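Long-range contacts in extracellular invertase (Aspergillus kawachii, PDB 5XH8), which probably hydrolyses sucrose and related beta-fructofuranosides and, with high transfructosylation activity, passes fructosyl units on to build fructooligosaccharides such as 1-kestose: residues G472-F477 with F578-G583; D340-Y345 with R374-L379; A205-R210 with W219-Q224. All coordinates share one frame; numbering follows the deposited sequence.

Contact 1: G472-F477 with F578-G583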
loop_
_atom_site.group_PDB
_atom_site.type_symbol
_atom_site.label_atom_id
_atom_site.label_comp_id
_atom_site.label_asym_id
_atom_site.label_seq_id
_atom_site.Cartn_x
_atom_site.Cartn_y
_atom_site.Cartn_z
ATOM N N GLY A 472 -24.966 -46.485 26.565
ATOM C CA GLY A 472 -24.534 -46.818 25.205
ATOM C C GLY A 472 -25.620 -46.742 24.137
ATOM O O GLY A 472 -25.443 -47.301 23.058
ATOM N N LEU A 473 -26.734 -46.063 24.432
ATOM C CA LEU A 473 -27.808 -45.816 23.464
ATOM C C LEU A 473 -27.324 -45.077 22.195
ATOM O O LEU A 473 -26.511 -44.140 22.281
ATOM C CB LEU A 473 -28.954 -45.017 24.115
ATOM C CG LEU A 473 -30.152 -44.655 23.211
ATOM C CD1 LEU A 473 -31.474 -44.751 23.958
ATOM C CD2 LEU A 473 -30.025 -43.264 22.567
ATOM N N LYS A 474 -27.841 -45.543 21.050
ATOM C CA LYS A 474 -27.717 -44.900 19.748
ATOM C C LYS A 474 -29.053 -45.048 19.060
ATOM O O LYS A 474 -29.473 -46.175 18.792
ATOM C CB LYS A 474 -26.650 -45.566 18.892
ATOM C CG LYS A 474 -25.253 -45.412 19.442
ATOM C CD LYS A 474 -24.266 -46.288 18.719
ATOM C CE LYS A 474 -23.082 -46.548 19.625
ATOM N NZ LYS A 474 -21.925 -47.000 18.831
ATOM N N SER A 475 -29.728 -43.929 18.788
ATOM C CA SER A 475 -30.995 -43.946 18.069
ATOM C C SER A 475 -31.096 -42.807 17.036
ATOM O O SER A 475 -30.645 -41.686 17.279
ATOM C CB SER A 475 -32.165 -43.869 19.066
ATOM O OG SER A 475 -31.892 -44.612 20.257
ATOM N N GLY A 476 -31.708 -43.108 15.892
ATOM C CA GLY A 476 -31.984 -42.112 14.890
ATOM C C GLY A 476 -32.647 -42.699 13.667
ATOM O O GLY A 476 -33.620 -43.448 13.785
ATOM N N PHE A 477 -32.135 -42.346 12.489
ATOM C CA PHE A 477 -32.680 -42.838 11.236
ATOM C C PHE A 477 -31.590 -43.285 10.294
ATOM O O PHE A 477 -30.459 -42.819 10.353
ATOM C CB PHE A 477 -33.530 -41.782 10.547
ATOM C CG PHE A 477 -34.679 -41.294 11.369
ATOM C CD1 PHE A 477 -35.918 -41.928 11.307
ATOM C CD2 PHE A 477 -34.532 -40.188 12.207
ATOM C CE1 PHE A 477 -36.976 -41.478 12.076
ATOM C CE2 PHE A 477 -35.591 -39.735 12.973
ATOM C CZ PHE A 477 -36.812 -40.382 12.911
ATOM N N PHE A 578 -33.853 -46.410 13.358
ATOM C CA PHE A 578 -32.653 -47.110 13.777
ATOM C C PHE A 578 -32.510 -46.964 15.283
ATOM O O PHE A 578 -32.732 -45.882 15.826
ATOM C CB PHE A 578 -31.406 -46.545 13.091
ATOM C CG PHE A 578 -30.130 -46.858 13.821
ATOM C CD1 PHE A 578 -29.556 -48.120 13.729
ATOM C CD2 PHE A 578 -29.527 -45.911 14.634
ATOM C CE1 PHE A 578 -28.387 -48.419 14.412
ATOM C CE2 PHE A 578 -28.356 -46.202 15.320
ATOM C CZ PHE A 578 -27.779 -47.458 15.207
ATOM N N HIS A 579 -32.128 -48.056 15.939
ATOM C CA HIS A 579 -31.929 -48.092 17.394
ATOM C C HIS A 579 -31.013 -49.278 17.699
ATOM O O HIS A 579 -31.209 -50.365 17.136
ATOM C CB HIS A 579 -33.288 -48.196 18.097
ATOM C CG HIS A 579 -33.194 -48.420 19.574
ATOM N ND1 HIS A 579 -32.488 -47.585 20.411
ATOM C CD2 HIS A 579 -33.723 -49.386 20.363
ATOM C CE1 HIS A 579 -32.577 -48.032 21.650
ATOM N NE2 HIS A 579 -33.324 -49.123 21.649
ATOM N N ASN A 580 -29.990 -49.075 18.538
ATOM C CA ASN A 580 -28.960 -50.120 18.749
ATOM C C ASN A 580 -29.321 -51.142 19.848
ATOM O O ASN A 580 -28.510 -51.991 20.194
ATOM C CB ASN A 580 -27.585 -49.509 19.026
ATOM C CG ASN A 580 -27.499 -48.832 20.372
ATOM O OD1 ASN A 580 -28.513 -48.433 20.949
ATOM N ND2 ASN A 580 -26.283 -48.650 20.862
ATOM N N GLY A 581 -30.516 -51.028 20.413
ATOM C CA GLY A 581 -30.993 -51.968 21.396
ATOM C C GLY A 581 -30.675 -51.598 22.821
ATOM O O GLY A 581 -31.241 -52.203 23.723
ATOM N N VAL A 582 -29.797 -50.612 23.040
ATOM C CA VAL A 582 -29.419 -50.208 24.394
ATOM C C VAL A 582 -30.492 -49.253 24.928
ATOM O O VAL A 582 -30.550 -48.079 24.554
ATOM C CB VAL A 582 -28.014 -49.581 24.440
ATOM C CG1 VAL A 582 -27.672 -49.103 25.848
ATOM C CG2 VAL A 582 -26.978 -50.578 23.937
ATOM N N GLY A 583 -31.358 -49.789 25.788
ATOM C CA GLY A 583 -32.468 -49.051 26.342
ATOM C C GLY A 583 -33.571 -48.926 25.327
ATOM O O GLY A 583 -33.651 -49.720 24.389
#

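Contact 2: D340-Y345 with R374-L379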
loop_
_atom_site.group_PDB
_atom_site.type_symbol
_atom_site.label_atom_id
_atom_site.label_comp_id
_atom_site.label_asym_id
_atom_site.label_seq_id
_atom_site.Cartn_x
_atom_site.Cartn_y
_atom_site.Cartn_z
ATOM N N ASP A 340 -36.644 -7.374 11.922
ATOM C CA ASP A 340 -35.215 -7.301 11.535
ATOM C C ASP A 340 -34.559 -8.642 11.860
ATOM O O ASP A 340 -34.809 -9.239 12.917
ATOM C CB ASP A 340 -34.467 -6.219 12.297
ATOM C CG ASP A 340 -34.938 -4.803 11.995
ATOM O OD1 ASP A 340 -35.492 -4.490 10.925
ATOM O OD2 ASP A 340 -34.676 -3.971 12.876
ATOM N N ARG A 341 -33.740 -9.140 10.940
ATOM C CA ARG A 341 -33.091 -10.448 11.111
ATOM C C ARG A 341 -31.611 -10.324 10.849
ATOM O O ARG A 341 -31.173 -9.332 10.290
ATOM C CB ARG A 341 -33.708 -11.458 10.150
ATOM C CG ARG A 341 -35.113 -11.877 10.553
ATOM C CD ARG A 341 -35.689 -12.857 9.585
ATOM N NE ARG A 341 -36.104 -12.239 8.333
ATOM C CZ ARG A 341 -36.571 -12.914 7.281
ATOM N NH1 ARG A 341 -36.652 -14.240 7.307
ATOM N NH2 ARG A 341 -36.956 -12.262 6.198
ATOM N N PHE A 342 -30.858 -11.320 11.307
ATOM C CA PHE A 342 -29.498 -11.552 10.888
ATOM C C PHE A 342 -29.452 -12.918 10.187
ATOM O O PHE A 342 -29.617 -13.965 10.830
ATOM C CB PHE A 342 -28.524 -11.526 12.061
ATOM C CG PHE A 342 -27.082 -11.559 11.624
ATOM C CD1 PHE A 342 -26.439 -10.391 11.235
ATOM C CD2 PHE A 342 -26.383 -12.760 11.568
ATOM C CE1 PHE A 342 -25.124 -10.421 10.805
ATOM C CE2 PHE A 342 -25.071 -12.797 11.139
ATOM C CZ PHE A 342 -24.444 -11.632 10.745
ATOM N N ILE A 343 -29.245 -12.887 8.867
ATOM C CA ILE A 343 -29.245 -14.086 8.036
ATOM C C ILE A 343 -27.793 -14.455 7.766
ATOM O O ILE A 343 -27.028 -13.614 7.267
ATOM C CB ILE A 343 -29.978 -13.818 6.711
ATOM C CG1 ILE A 343 -31.388 -13.233 6.957
ATOM C CG2 ILE A 343 -29.988 -15.074 5.823
ATOM C CD1 ILE A 343 -32.296 -14.069 7.850
ATOM N N SER A 344 -27.409 -15.685 8.111
ATOM C CA SER A 344 -26.070 -16.224 7.872
ATOM C C SER A 344 -26.084 -17.406 6.880
ATOM O O SER A 344 -26.896 -18.351 7.013
ATOM C CB SER A 344 -25.471 -16.722 9.181
ATOM O OG SER A 344 -24.105 -17.026 9.014
ATOM N N TYR A 345 -25.197 -17.323 5.884
ATOM C CA TYR A 345 -24.891 -18.413 4.965
ATOM C C TYR A 345 -23.544 -18.996 5.326
ATOM O O TYR A 345 -22.504 -18.327 5.233
ATOM C CB TYR A 345 -24.838 -17.928 3.508
ATOM C CG TYR A 345 -26.138 -17.447 2.949
ATOM C CD1 TYR A 345 -26.579 -16.142 3.186
ATOM C CD2 TYR A 345 -26.929 -18.270 2.163
ATOM C CE1 TYR A 345 -27.787 -15.690 2.681
ATOM C CE2 TYR A 345 -28.127 -17.834 1.639
ATOM C CZ TYR A 345 -28.563 -16.543 1.902
ATOM O OH TYR A 345 -29.752 -16.092 1.395
ATOM N N ARG A 374 -29.684 -19.093 7.322
ATOM C CA ARG A 374 -30.098 -19.344 8.700
ATOM C C ARG A 374 -30.386 -18.019 9.432
ATOM O O ARG A 374 -29.609 -17.055 9.333
ATOM C CB ARG A 374 -29.037 -20.124 9.448
ATOM C CG ARG A 374 -28.867 -21.534 8.930
ATOM C CD ARG A 374 -27.684 -22.281 9.490
ATOM N NE ARG A 374 -27.613 -23.591 8.826
ATOM C CZ ARG A 374 -26.650 -24.493 8.981
ATOM N NH1 ARG A 374 -25.617 -24.277 9.778
ATOM N NH2 ARG A 374 -26.734 -25.632 8.317
ATOM N N GLU A 375 -31.529 -17.989 10.124
ATOM C CA GLU A 375 -31.861 -16.938 11.089
ATOM C C GLU A 375 -31.112 -17.201 12.381
ATOM O O GLU A 375 -31.099 -18.336 12.879
ATOM C CB GLU A 375 -33.385 -16.860 11.339
ATOM C CG GLU A 375 -34.129 -16.236 10.189
ATOM C CD GLU A 375 -35.635 -16.246 10.371
ATOM O OE1 GLU A 375 -36.056 -16.278 11.523
ATOM O OE2 GLU A 375 -36.397 -16.185 9.378
ATOM N N LEU A 376 -30.436 -16.159 12.886
ATOM C CA LEU A 376 -29.799 -16.212 14.194
ATOM C C LEU A 376 -30.563 -15.307 15.168
ATOM O O LEU A 376 -30.994 -14.187 14.799
ATOM C CB LEU A 376 -28.338 -15.793 14.114
ATOM C CG LEU A 376 -27.442 -16.572 13.155
ATOM C CD1 LEU A 376 -25.994 -16.134 13.373
ATOM C CD2 LEU A 376 -27.567 -18.080 13.309
ATOM N N ARG A 377 -30.765 -15.809 16.386
ATOM C CA ARG A 377 -31.495 -15.056 17.440
ATOM C C ARG A 377 -31.096 -15.581 18.806
ATOM O O ARG A 377 -30.467 -16.634 18.909
ATOM C CB ARG A 377 -33.015 -15.161 17.245
ATOM C CG ARG A 377 -33.627 -16.527 17.571
ATOM C CD ARG A 377 -35.093 -16.613 17.162
ATOM N NE ARG A 377 -35.724 -17.875 17.568
ATOM C CZ ARG A 377 -36.100 -18.200 18.819
ATOM N NH1 ARG A 377 -35.885 -17.383 19.865
ATOM N NH2 ARG A 377 -36.661 -19.391 19.037
ATOM N N VAL A 378 -31.471 -14.854 19.857
ATOM C CA VAL A 378 -31.215 -15.343 21.215
ATOM C C VAL A 378 -32.293 -16.380 21.522
ATOM O O VAL A 378 -33.465 -16.095 21.348
ATOM C CB VAL A 378 -31.211 -14.213 22.277
ATOM C CG1 VAL A 378 -30.869 -14.787 23.647
ATOM C CG2 VAL A 378 -30.190 -13.154 21.913
ATOM N N LEU A 379 -31.888 -17.592 21.889
ATOM C CA LEU A 379 -32.845 -18.656 22.169
ATOM C C LEU A 379 -32.863 -18.877 23.671
ATOM O O LEU A 379 -31.796 -18.990 24.290
ATOM C CB LEU A 379 -32.473 -19.964 21.453
ATOM C CG LEU A 379 -33.301 -21.205 21.848
ATOM C CD1 LEU A 379 -34.759 -21.019 21.478
ATOM C CD2 LEU A 379 -32.762 -22.469 21.203
HETATM O O HOH W 1 -32.375 -13.414 12.698
#

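Contact 3: A205-R210 with W219-Q224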
loop_
_atom_site.group_PDB
_atom_site.type_symbol
_atom_site.label_atom_id
_atom_site.label_comp_id
_atom_site.label_asym_id
_atom_site.label_seq_id
_atom_site.Cartn_x
_atom_site.Cartn_y
_atom_site.Cartn_z
ATOM N N ALA A 205 -6.903 -13.005 16.549
ATOM C CA ALA A 205 -7.509 -11.742 16.929
ATOM C C ALA A 205 -8.438 -11.159 15.881
ATOM O O ALA A 205 -8.328 -11.464 14.690
ATOM C CB ALA A 205 -6.425 -10.719 17.242
ATOM N N GLN A 206 -9.352 -10.316 16.348
ATOM C CA GLN A 206 -10.057 -9.377 15.528
ATOM C C GLN A 206 -9.516 -7.995 15.813
ATOM O O GLN A 206 -9.482 -7.535 16.987
ATOM C CB GLN A 206 -11.548 -9.391 15.836
ATOM C CG GLN A 206 -12.235 -10.700 15.486
ATOM C CD GLN A 206 -13.739 -10.632 15.686
ATOM O OE1 GLN A 206 -14.285 -9.625 16.154
ATOM N NE2 GLN A 206 -14.418 -11.697 15.308
ATOM N N PHE A 207 -9.100 -7.330 14.741
ATOM C CA PHE A 207 -8.642 -5.960 14.787
ATOM C C PHE A 207 -9.833 -5.069 14.482
ATOM O O PHE A 207 -10.466 -5.239 13.433
ATOM C CB PHE A 207 -7.548 -5.752 13.737
ATOM C CG PHE A 207 -6.403 -6.709 13.863
ATOM C CD1 PHE A 207 -5.371 -6.467 14.776
ATOM C CD2 PHE A 207 -6.362 -7.856 13.104
ATOM C CE1 PHE A 207 -4.316 -7.351 14.899
ATOM C CE2 PHE A 207 -5.312 -8.739 13.217
ATOM C CZ PHE A 207 -4.290 -8.489 14.121
ATOM N N LEU A 208 -10.118 -4.104 15.370
ATOM C CA LEU A 208 -11.335 -3.282 15.297
ATOM C C LEU A 208 -10.988 -1.888 14.821
ATOM O O LEU A 208 -9.970 -1.332 15.251
ATOM C CB LEU A 208 -12.035 -3.225 16.672
ATOM C CG LEU A 208 -13.332 -2.399 16.792
ATOM C CD1 LEU A 208 -14.453 -2.997 15.941
ATOM C CD2 LEU A 208 -13.776 -2.270 18.255
ATOM N N TYR A 209 -11.833 -1.336 13.945
ATOM C CA TYR A 209 -11.684 0.010 13.413
ATOM C C TYR A 209 -13.006 0.747 13.380
ATOM O O TYR A 209 -14.062 0.132 13.311
ATOM C CB TYR A 209 -11.146 -0.024 11.950
ATOM C CG TYR A 209 -9.781 -0.614 11.785
ATOM C CD1 TYR A 209 -9.593 -1.991 11.809
ATOM C CD2 TYR A 209 -8.670 0.195 11.593
ATOM C CE1 TYR A 209 -8.334 -2.539 11.670
ATOM C CE2 TYR A 209 -7.408 -0.348 11.444
ATOM C CZ TYR A 209 -7.256 -1.721 11.471
ATOM O OH TYR A 209 -6.019 -2.274 11.349
ATOM N N ARG A 210 -12.954 2.075 13.357
ATOM C CA ARG A 210 -14.156 2.863 13.054
ATOM C C ARG A 210 -13.850 3.853 11.968
ATOM O O ARG A 210 -12.712 4.291 11.846
ATOM C CB ARG A 210 -14.697 3.566 14.300
ATOM C CG ARG A 210 -13.849 4.686 14.874
ATOM C CD ARG A 210 -14.560 5.332 16.066
ATOM N NE ARG A 210 -13.648 6.228 16.747
ATOM C CZ ARG A 210 -13.872 6.843 17.913
ATOM N NH1 ARG A 210 -15.004 6.683 18.596
ATOM N NH2 ARG A 210 -12.935 7.644 18.398
ATOM N N TRP A 219 -9.717 4.927 8.476
ATOM C CA TRP A 219 -10.259 4.000 9.454
ATOM C C TRP A 219 -9.383 4.022 10.694
ATOM O O TRP A 219 -8.214 3.610 10.673
ATOM C CB TRP A 219 -10.383 2.588 8.839
ATOM C CG TRP A 219 -11.411 2.601 7.764
ATOM C CD1 TRP A 219 -11.227 2.976 6.471
ATOM C CD2 TRP A 219 -12.804 2.295 7.904
ATOM N NE1 TRP A 219 -12.416 2.919 5.786
ATOM C CE2 TRP A 219 -13.399 2.501 6.647
ATOM C CE3 TRP A 219 -13.609 1.893 8.982
ATOM C CZ2 TRP A 219 -14.756 2.305 6.430
ATOM C CZ3 TRP A 219 -14.959 1.691 8.765
ATOM C CH2 TRP A 219 -15.523 1.894 7.505
ATOM N N GLU A 220 -9.957 4.524 11.784
ATOM C CA GLU A 220 -9.228 4.704 13.024
ATOM C C GLU A 220 -9.120 3.372 13.730
ATOM O O GLU A 220 -10.125 2.704 13.951
ATOM C CB GLU A 220 -9.957 5.725 13.891
ATOM C CG GLU A 220 -9.285 5.984 15.224
ATOM C CD GLU A 220 -10.008 7.042 16.053
ATOM O OE1 GLU A 220 -11.164 7.400 15.764
ATOM O OE2 GLU A 220 -9.387 7.526 16.997
ATOM N N TYR A 221 -7.909 2.988 14.107
ATOM C CA TYR A 221 -7.673 1.720 14.773
ATOM C C TYR A 221 -8.094 1.795 16.247
ATOM O O TYR A 221 -7.695 2.722 16.950
ATOM C CB TYR A 221 -6.196 1.340 14.680
ATOM C CG TYR A 221 -5.860 0.011 15.333
ATOM C CD1 TYR A 221 -6.581 -1.151 15.024
ATOM C CD2 TYR A 221 -4.818 -0.089 16.254
ATOM C CE1 TYR A 221 -6.262 -2.368 15.626
ATOM C CE2 TYR A 221 -4.495 -1.298 16.856
ATOM C CZ TYR A 221 -5.214 -2.435 16.532
ATOM O OH TYR A 221 -4.896 -3.625 17.156
ATOM N N LEU A 222 -8.883 0.821 16.699
ATOM C CA LEU A 222 -9.395 0.774 18.074
ATOM C C LEU A 222 -8.869 -0.389 18.893
ATOM O O LEU A 222 -9.351 -0.649 20.011
ATOM C CB LEU A 222 -10.910 0.721 18.047
ATOM C CG LEU A 222 -11.575 1.922 17.390
ATOM C CD1 LEU A 222 -13.049 1.650 17.236
ATOM C CD2 LEU A 222 -11.334 3.215 18.180
ATOM N N GLY A 223 -7.881 -1.091 18.360
ATOM C CA GLY A 223 -7.204 -2.157 19.099
ATOM C C GLY A 223 -7.699 -3.538 18.744
ATOM O O GLY A 223 -8.701 -3.700 18.027
ATOM N N GLN A 224 -7.001 -4.536 19.273
ATOM C CA GLN A 224 -7.469 -5.908 19.208
ATOM C C GLN A 224 -8.616 -6.124 20.183
ATOM O O GLN A 224 -8.403 -6.632 21.285
ATOM C CB GLN A 224 -6.346 -6.870 19.548
ATOM C CG GLN A 224 -5.233 -6.831 18.525
ATOM C CD GLN A 224 -4.016 -7.530 19.014
ATOM O OE1 GLN A 224 -3.019 -6.882 19.362
ATOM N NE2 GLN A 224 -4.063 -8.853 19.039
#

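Contact 1: G472-F477 with F578-G583
In the C-terminal beta-sandwich typical of family GH32, Lys474-Phe477 runs antiparallel to the strand through Phe578 and His579, and Asn580 fastens this end of the pair. Gly476 and Phe578 form a hydrogen-bonded pair with bonds both ways, and Ser475 faces His579 as the next, non-hydrogen-bonded pair. One step further, Asn580 N donates to Lys474 O at 3.0 Å.

The Asn580 side chain then continues the bonding with the backbone of 472-474. Chi1 of 70° sets CG between the backbone N and the carbonyl carbon; from there ND2 meets Gly472 O at 2.7 Å, with that oxygen lying in the amide plane. OD1 takes Lys474 N at 3.0 Å and, from the opposite face of its plane, Val582 N at 3.3 Å. The second bond makes an Asx turn, so one oxygen both shapes the loop and ties it to the neighbouring strand. Lys474 CB lies 3.7 Å from Asn580 ND2, the two side chains crossing at about a right angle. Val582 CG1 packs on the Gly472-Leu473 peptide.

On the face that Ser475 and His579 share, against Val585 of strand 585-594, the His579 ring is held at both nitrogens. Its NE2 donates to Gly583 O at 2.8 Å, the oxygen lying in the ring plane. Gly581 N sits over the ring centre, 3.5 Å above its plane, while at the ring edge ND1 is hydrogen-bonded to Ser475 OG at 3.0 Å.

Contact 2: D340-Y345 with R374-L379
Arg341 reaches across to Glu375 at one end of an antiparallel strand pair in the beta-propeller domain. Its chain bends at chi3 (-75°), and NH1 meets Glu375 OE2 at 2.9 Å in a salt bridge. The acceptor lies in the guanidinium plane but is approached from above the carboxylate plane, the two groups standing 86° apart. Arg341 CD also packs on the carboxylate. Neither charge depends on this partner alone: Arg341 NH1 pairs with Glu421 as well, and Glu375 OE1 with Arg420, a network that probably keeps all four groups ionised.

At Phe342 the strands are still drawing together. The carbonyl O accepts Leu376 N at 3.1 Å, while on the side toward Arg341 a water accepts from Phe342 N at 2.9 Å and also lies 2.6 Å from Leu376 O, linking the two strands. Phe342 and Leu376 lie side by side pointing the same way, with Leu376 CD1 at the ring edge, 3.8 Å from Phe342 CD2. Ile343 belongs to the face of Glu375: its CD1 touches Glu375 CG at 3.7 Å, giving the carboxylate stem an apolar neighbour. Ser344 pairs with Arg374 through two bonds, Ser344 N to Arg374 O and Arg374 N to Ser344 O, both 2.9 Å. The Arg374 chain extends away from this pair, to Asp313 and to Glu552 of the C-terminal domain.

The pair is buried. Strand 341-348 lies between 318-326 and 366-385, which bonds to 408-418 beyond, while strand 250-255 packs on one face through Phe253, stacked on Phe342.

Contact 3: A205-R210 with W219-Q224
Tyr209 and Tyr221 make the apolar centre of this beta hairpin in the propeller domain. Tyr221 CD1 lies over one face of the Tyr209 ring, offset toward its rim and 3.7 Å from Tyr209 CZ; the ring planes meet obliquely, at 49°. Trp219 CB touches Tyr209 CD2 at 4.0 Å, and further along the hairpin Phe207 presents its ring edge to Tyr221 OH and rests CD1 against Gln224 CG.

Leu222 and Gly223 both stand opposite Leu208, a beta bulge: Leu222 N donates to Leu208 O at 2.8 Å, and Leu208 N to Gly223 O at 3.0 Å. The kink carries Gly223 N over the centre of the Tyr221 ring, 3.3 Å above its plane.

The polar edge is Arg210 with Glu220, side by side on the opposite face from the tyrosines. Arg210 NE (2.9 Å) and NH2 (3.2 Å) both bind Glu220 OE1, from the same face of the carboxylate. Leu222 CD2 covers one face of the guanidinium, while Arg210 NH1 turns to Leu184 O and Ser186.

Strand 219-227 is an outermost strand of a four-stranded antiparallel sheet, and 203-211 separates it from 191-199. Leu208 touches Val194 of that strand and Phe175 of strand 166-176, and Tyr209 touches Ile195 and Phe169 of the same two strands.

Overall arrangement
From the N terminus, contact 3 comes first and closes the shortest loop, with eight residues between its segments, in a hairpin at the edge of one propeller sheet. Contact 2 follows in the same domain, its centre 25 Å away, and closes 28 residues between two strands near the spatial centre of the molecule. Contact 1 comes last: a hundred residues, half of them in strands, separate its two segments within the C-terminal beta-sandwich. The three lie in series, none nested in or crossing another. Contacts 1 and 3 sit on opposite sides of the chain's centre, 50 Å apart between centres, and contact 2 lies near the domain junction, where Arg374 reaches Glu552.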